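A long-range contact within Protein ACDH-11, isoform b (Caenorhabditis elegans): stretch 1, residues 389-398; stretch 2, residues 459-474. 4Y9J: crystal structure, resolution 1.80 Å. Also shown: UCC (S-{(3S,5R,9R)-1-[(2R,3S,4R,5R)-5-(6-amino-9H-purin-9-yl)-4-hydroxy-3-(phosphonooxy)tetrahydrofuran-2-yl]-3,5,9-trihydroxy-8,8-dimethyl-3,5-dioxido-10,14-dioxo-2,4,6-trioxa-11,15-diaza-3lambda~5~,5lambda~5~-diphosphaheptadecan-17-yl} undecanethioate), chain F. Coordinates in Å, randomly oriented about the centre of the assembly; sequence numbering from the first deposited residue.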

# COMPACT_ATOMS: atom_id res chain seq x y z
N ASP B 389 -1.90 15.17 55.57
CA ASP B 389 -2.84 14.07 55.39
C ASP B 389 -3.81 14.42 54.27
O ASP B 389 -4.16 13.56 53.49
CB ASP B 389 -3.59 13.77 56.69
CG ASP B 389 -2.68 13.16 57.76
OD1 ASP B 389 -1.56 12.72 57.42
OD2 ASP B 389 -3.08 13.14 58.93
N VAL B 390 -4.21 15.68 54.18
CA VAL B 390 -5.18 16.11 53.18
C VAL B 390 -4.57 16.02 51.78
O VAL B 390 -5.23 15.56 50.82
CB VAL B 390 -5.68 17.54 53.48
CG1 VAL B 390 -6.30 18.22 52.27
CG2 VAL B 390 -6.65 17.51 54.65
N GLU B 391 -3.31 16.44 51.67
CA GLU B 391 -2.62 16.37 50.38
C GLU B 391 -2.40 14.93 49.92
O GLU B 391 -2.48 14.62 48.72
CB GLU B 391 -1.31 17.15 50.45
CG GLU B 391 -1.50 18.66 50.27
CD GLU B 391 -0.40 19.51 50.91
OE1 GLU B 391 0.43 18.95 51.66
OE2 GLU B 391 -0.37 20.74 50.63
N ALA B 392 -2.13 14.02 50.84
CA ALA B 392 -2.03 12.60 50.44
C ALA B 392 -3.36 12.10 49.93
O ALA B 392 -3.43 11.43 48.90
CB ALA B 392 -1.57 11.77 51.62
N MET B 393 -4.45 12.43 50.63
CA MET B 393 -5.78 11.98 50.17
C MET B 393 -6.16 12.58 48.81
O MET B 393 -6.68 11.87 47.95
CB MET B 393 -6.88 12.27 51.21
CG MET B 393 -6.80 11.30 52.39
SD MET B 393 -8.10 11.57 53.62
CE MET B 393 -7.35 12.90 54.54
N MET B 394 -5.91 13.88 48.64
CA MET B 394 -6.23 14.54 47.39
C MET B 394 -5.41 14.01 46.20
O MET B 394 -5.91 14.00 45.06
CB MET B 394 -6.08 16.06 47.52
CG MET B 394 -7.16 16.72 48.35
SD MET B 394 -8.80 16.16 47.89
CE MET B 394 -9.09 14.84 49.08
N LEU B 395 -4.19 13.53 46.44
CA LEU B 395 -3.43 12.88 45.35
C LEU B 395 -4.12 11.62 44.90
O LEU B 395 -4.25 11.39 43.71
CB LEU B 395 -2.01 12.51 45.79
CG LEU B 395 -1.08 11.80 44.81
CD1 LEU B 395 -0.98 12.46 43.42
CD2 LEU B 395 0.28 11.63 45.45
N ARG B 396 -4.61 10.83 45.83
CA ARG B 396 -5.22 9.55 45.46
C ARG B 396 -6.55 9.74 44.74
O ARG B 396 -6.86 9.00 43.78
CB ARG B 396 -5.42 8.67 46.71
CG ARG B 396 -6.12 7.34 46.39
CD ARG B 396 -5.32 6.36 45.55
NE ARG B 396 -6.06 5.14 45.25
CZ ARG B 396 -6.77 4.92 44.13
NH1 ARG B 396 -6.81 5.81 43.12
NH2 ARG B 396 -7.43 3.76 44.00
N LEU B 397 -7.27 10.78 45.17
CA LEU B 397 -8.57 11.14 44.58
C LEU B 397 -8.43 11.81 43.20
O LEU B 397 -9.17 11.47 42.24
CB LEU B 397 -9.32 12.09 45.50
CG LEU B 397 -10.61 12.63 44.92
CD1 LEU B 397 -11.56 11.45 44.70
CD2 LEU B 397 -11.22 13.70 45.81
N ILE B 398 -7.53 12.79 43.10
CA ILE B 398 -7.39 13.59 41.89
C ILE B 398 -6.95 12.82 40.64
O ILE B 398 -7.33 13.17 39.55
CB ILE B 398 -6.53 14.84 42.13
CG1 ILE B 398 -6.86 15.91 41.09
CG2 ILE B 398 -5.06 14.51 42.08
CD1 ILE B 398 -6.15 17.20 41.35
OA1 UCC F . -3.96 0.80 28.62
CA1 UCC F . -2.72 0.56 28.89
CA2 UCC F . -1.46 1.13 28.23
CA3 UCC F . -1.57 2.37 27.38
CA4 UCC F . -0.37 3.35 27.63
CA5 UCC F . -0.89 4.61 28.33
CA6 UCC F . -0.28 5.84 27.75
CA7 UCC F . -0.79 7.10 28.43
CA8 UCC F . 0.13 8.05 27.78
CA9 UCC F . -0.36 9.28 27.23
C10 UCC F . -0.24 9.37 25.77
C11 UCC F . -1.70 9.48 25.36
S UCC F . -2.17 -0.52 30.05
CP1 UCC F . -3.62 -1.32 30.84
CP2 UCC F . -4.53 -0.39 31.58
NP1 UCC F . -5.50 -1.11 32.43
CP3 UCC F . -6.16 -0.40 33.34
OP1 UCC F . -6.11 0.83 33.44
CP4 UCC F . -6.98 -1.18 34.35
CP5 UCC F . -8.40 -0.62 34.40
NP2 UCC F . -9.01 -1.31 35.53
CP6 UCC F . -8.88 -0.94 36.80
OP2 UCC F . -8.33 0.10 37.14
CP8 UCC F . -9.58 -1.84 37.79
OP3 UCC F . -10.30 -1.01 38.75
CPB UCC F . -8.69 -2.67 38.69
CP7 UCC F . -7.45 -2.02 39.33
CP9 UCC F . -7.83 -3.44 37.60
CPA UCC F . -9.36 -3.95 39.24
O7 UCC F . -8.40 -4.70 40.03
P2 UCC F . -8.92 -5.77 41.13
O21 UCC F . -7.73 -6.46 41.78
O22 UCC F . -10.10 -6.51 40.48
O6 UCC F . -9.63 -4.75 42.17
P1 UCC F . -9.27 -4.46 43.70
O11 UCC F . -9.37 -5.70 44.58
O12 UCC F . -10.11 -3.26 44.01
O5' UCC F . -7.67 -3.99 43.52
C5' UCC F . -6.62 -4.75 44.17
C4' UCC F . -5.72 -3.84 45.03
C3' UCC F . -6.51 -3.15 46.14
O3' UCC F . -5.59 -3.00 47.19
P3 UCC F . -5.77 -3.73 48.58
O33 UCC F . -4.51 -3.34 49.31
O32 UCC F . -5.70 -5.20 48.25
O31 UCC F . -7.12 -3.18 49.13
C2' UCC F . -6.88 -1.78 45.60
O2' UCC F . -6.93 -0.73 46.57
O4' UCC F . -5.17 -2.79 44.22
C1' UCC F . -5.64 -1.55 44.73
N9 UCC F . -5.79 -0.57 43.64
C4 UCC F . -5.22 0.63 43.68
N3 UCC F . -4.37 1.26 44.53
C8 UCC F . -6.56 -0.70 42.54
N7 UCC F . -6.45 0.42 41.80
C5 UCC F . -5.63 1.28 42.44
C6 UCC F . -5.05 2.62 42.18
N6 UCC F . -5.40 3.28 41.04
N1 UCC F . -4.25 3.18 43.14
C2 UCC F . -3.93 2.51 44.27
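Stretch 2 459-474: VFSGKENILLAFGKRV

Residues 389-398 form a continuous helix that runs on later in the chain. Stretch 2 reaches it with two helical segments: V459 and F460 belong to a helix that begins earlier in the chain, and after a short non-helical link residues 466-474 open the next one. N465 occupies the N-cap of this second helix, its OD1 accepting from L468 N at 3.0 Å in a nearly linear bond. The helices 389-398 and 466-474 cross at -105°, steeply rather than alongside one another, with their axes 9.3 Å apart at closest approach. The backbones come nearest where V390 meets A469, with 5.3 Å between their CA atoms; this nearest pair includes an alanine, whose CB lies 4.3 Å from V390 CG2. Further along stretch 1, the CA atoms of M393 and I466 lie 6.3 Å apart, those of M394 and F470 6.7 Å, and those of L397 and V459 6.3 Å. The contact buries 675 Å², both sides summed, and no direct hydrogen bond spans it, so it rests largely on apolar packing.

At the crossing, A469 points toward stretch 1 and receives both methionines: M393 CE lies 3.6 Å from A469 CB, and M394 CE 3.7 Å from the same atom. V390 packs beside them, its CG1 3.9 Å from A469 O and its CG2 4.0 Å from K472 CD, where the aliphatic part of the lysine lies against the valine. M394 acts as a knob in a hole formed by I466, A469, F470 and R473. Its CE approaches F470 N to 3.5 Å, while its SD sits at the edge of the F470 ring, 4.0 Å from F470 CD1.

One helical turn on, L397 fills a second hole, among V459, F460, I466 and F470, and so bridges the two helical segments of stretch 2. Its CD2 lies 4.0 Å from I466 CG2 and 4.2 Å from F470 CD1, whereas L397 CD1 reaches F460 CZ at 4.3 Å.

R396 brings a polar element to the contact. V459 CG2 covers one face of its guanidinium, 3.5 Å from R396 CZ, and the adenine of the bound acyl-CoA, UCC (undecanoyl-CoA), lies over the opposite face, with R396 NH2 3.2 Å from UCC C6. The like-charged K463 comes close as well, its NZ 3.8 Å from R396 NE. A water links the two groups, accepting from R396 NE at 2.9 Å and from K463 NZ at 2.7 Å, so that both donors are served by a shared acceptor.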

# COMPACT_ATOMS: atom_id res chain seq x y z
N VAL B 459 -11.84 4.83 46.04
CA VAL B 459 -11.16 5.84 46.88
C VAL B 459 -11.97 6.17 48.13
O VAL B 459 -11.42 6.22 49.25
CB VAL B 459 -10.71 7.10 46.11
CG1 VAL B 459 -10.02 8.07 47.08
CG2 VAL B 459 -9.70 6.69 45.07
N PHE B 460 -13.25 6.41 47.96
CA PHE B 460 -14.17 6.71 49.12
C PHE B 460 -14.45 5.53 50.07
O PHE B 460 -14.68 5.69 51.26
CB PHE B 460 -15.47 7.27 48.59
CG PHE B 460 -15.33 8.66 48.02
CD1 PHE B 460 -15.01 9.72 48.82
CD2 PHE B 460 -15.57 8.92 46.71
CE1 PHE B 460 -14.92 11.01 48.32
CE2 PHE B 460 -15.49 10.21 46.21
CZ PHE B 460 -15.13 11.24 47.00
N SER B 461 -14.29 4.33 49.55
CA SER B 461 -14.59 3.09 50.25
C SER B 461 -13.61 2.56 51.29
O SER B 461 -14.00 1.74 52.08
CB SER B 461 -14.78 2.00 49.19
OG SER B 461 -15.92 2.34 48.43
N GLY B 462 -12.34 2.92 51.23
CA GLY B 462 -11.41 2.35 52.21
C GLY B 462 -12.02 2.67 53.56
O GLY B 462 -12.48 1.76 54.28
N LYS B 463 -11.87 3.91 53.99
CA LYS B 463 -10.59 4.57 53.92
C LYS B 463 -10.41 5.45 55.18
O LYS B 463 -10.61 5.01 56.34
CB LYS B 463 -10.44 5.36 52.60
CG LYS B 463 -8.98 5.55 52.18
CD LYS B 463 -8.74 5.27 50.68
CE LYS B 463 -7.25 5.32 50.39
NZ LYS B 463 -7.07 5.24 48.93
N GLU B 464 -9.95 6.68 54.93
CA GLU B 464 -10.15 7.80 55.79
C GLU B 464 -11.17 8.68 55.05
O GLU B 464 -11.64 8.35 53.94
CB GLU B 464 -8.83 8.56 56.02
CG GLU B 464 -7.55 7.71 56.08
CD GLU B 464 -6.92 7.44 54.72
OE1 GLU B 464 -7.47 7.86 53.68
OE2 GLU B 464 -5.86 6.78 54.67
N ASN B 465 -11.53 9.79 55.67
CA ASN B 465 -12.62 10.62 55.22
C ASN B 465 -12.20 11.47 54.03
O ASN B 465 -11.81 12.65 54.18
CB ASN B 465 -13.16 11.49 56.36
CG ASN B 465 -14.57 11.94 56.09
OD1 ASN B 465 -15.00 12.04 54.92
ND2 ASN B 465 -15.32 12.16 57.15
N ILE B 466 -12.28 10.86 52.84
CA ILE B 466 -11.87 11.53 51.61
C ILE B 466 -12.78 12.74 51.39
O ILE B 466 -12.31 13.79 51.00
CB ILE B 466 -11.85 10.59 50.34
CG1 ILE B 466 -10.57 9.76 50.28
CG2 ILE B 466 -11.76 11.42 49.11
CD1 ILE B 466 -10.59 8.60 51.24
N LEU B 467 -14.06 12.60 51.66
CA LEU B 467 -14.95 13.74 51.44
C LEU B 467 -14.65 14.96 52.35
O LEU B 467 -14.64 16.10 51.89
CB LEU B 467 -16.39 13.32 51.64
CG LEU B 467 -17.39 14.29 51.02
CD1 LEU B 467 -17.39 13.99 49.54
CD2 LEU B 467 -18.78 14.25 51.69
N LEU B 468 -14.45 14.73 53.63
CA LEU B 468 -14.01 15.80 54.54
C LEU B 468 -12.75 16.53 54.02
O LEU B 468 -12.65 17.79 53.97
CB LEU B 468 -13.70 15.22 55.91
CG LEU B 468 -13.17 16.27 56.88
CD1 LEU B 468 -14.24 17.32 57.15
CD2 LEU B 468 -12.66 15.67 58.20
N ALA B 469 -11.77 15.70 53.68
CA ALA B 469 -10.51 16.17 53.12
C ALA B 469 -10.71 17.02 51.87
O ALA B 469 -10.11 18.09 51.73
CB ALA B 469 -9.63 14.98 52.78
N PHE B 470 -11.56 16.54 50.96
CA PHE B 470 -11.86 17.31 49.78
C PHE B 470 -12.46 18.66 50.17
O PHE B 470 -12.06 19.71 49.63
CB PHE B 470 -12.84 16.51 48.91
CG PHE B 470 -13.26 17.20 47.65
CD1 PHE B 470 -12.33 17.69 46.76
CD2 PHE B 470 -14.63 17.33 47.34
CE1 PHE B 470 -12.74 18.29 45.57
CE2 PHE B 470 -15.04 17.96 46.18
CZ PHE B 470 -14.09 18.42 45.29
N GLY B 471 -13.42 18.65 51.12
CA GLY B 471 -14.05 19.89 51.61
C GLY B 471 -12.98 20.88 52.18
O GLY B 471 -13.01 22.13 51.94
N LYS B 472 -12.04 20.32 52.94
CA LYS B 472 -10.91 21.11 53.47
C LYS B 472 -10.05 21.73 52.38
O LYS B 472 -9.76 22.94 52.45
CB LYS B 472 -10.02 20.26 54.35
CG LYS B 472 -10.68 19.92 55.65
CD LYS B 472 -9.80 19.10 56.53
CE LYS B 472 -10.55 18.92 57.83
NZ LYS B 472 -9.74 18.06 58.72
N ARG B 473 -9.65 20.94 51.37
CA ARG B 473 -8.90 21.48 50.23
C ARG B 473 -9.68 22.61 49.50
O ARG B 473 -9.15 23.71 49.26
CB ARG B 473 -8.47 20.34 49.27
CG ARG B 473 -7.61 20.77 48.06
CD ARG B 473 -6.32 21.46 48.48
NE ARG B 473 -5.54 21.98 47.37
CZ ARG B 473 -4.94 23.17 47.37
NH1 ARG B 473 -5.04 23.97 48.39
NH2 ARG B 473 -4.22 23.57 46.34
N VAL B 474 -10.95 22.34 49.20
CA VAL B 474 -11.72 23.37 48.52
C VAL B 474 -11.78 24.64 49.33
O VAL B 474 -11.57 25.71 48.80
CB VAL B 474 -13.15 22.92 48.19
CG1 VAL B 474 -13.95 24.08 47.62
CG2 VAL B 474 -13.12 21.80 47.19
O HOH W 1 -5.14 3.84 47.71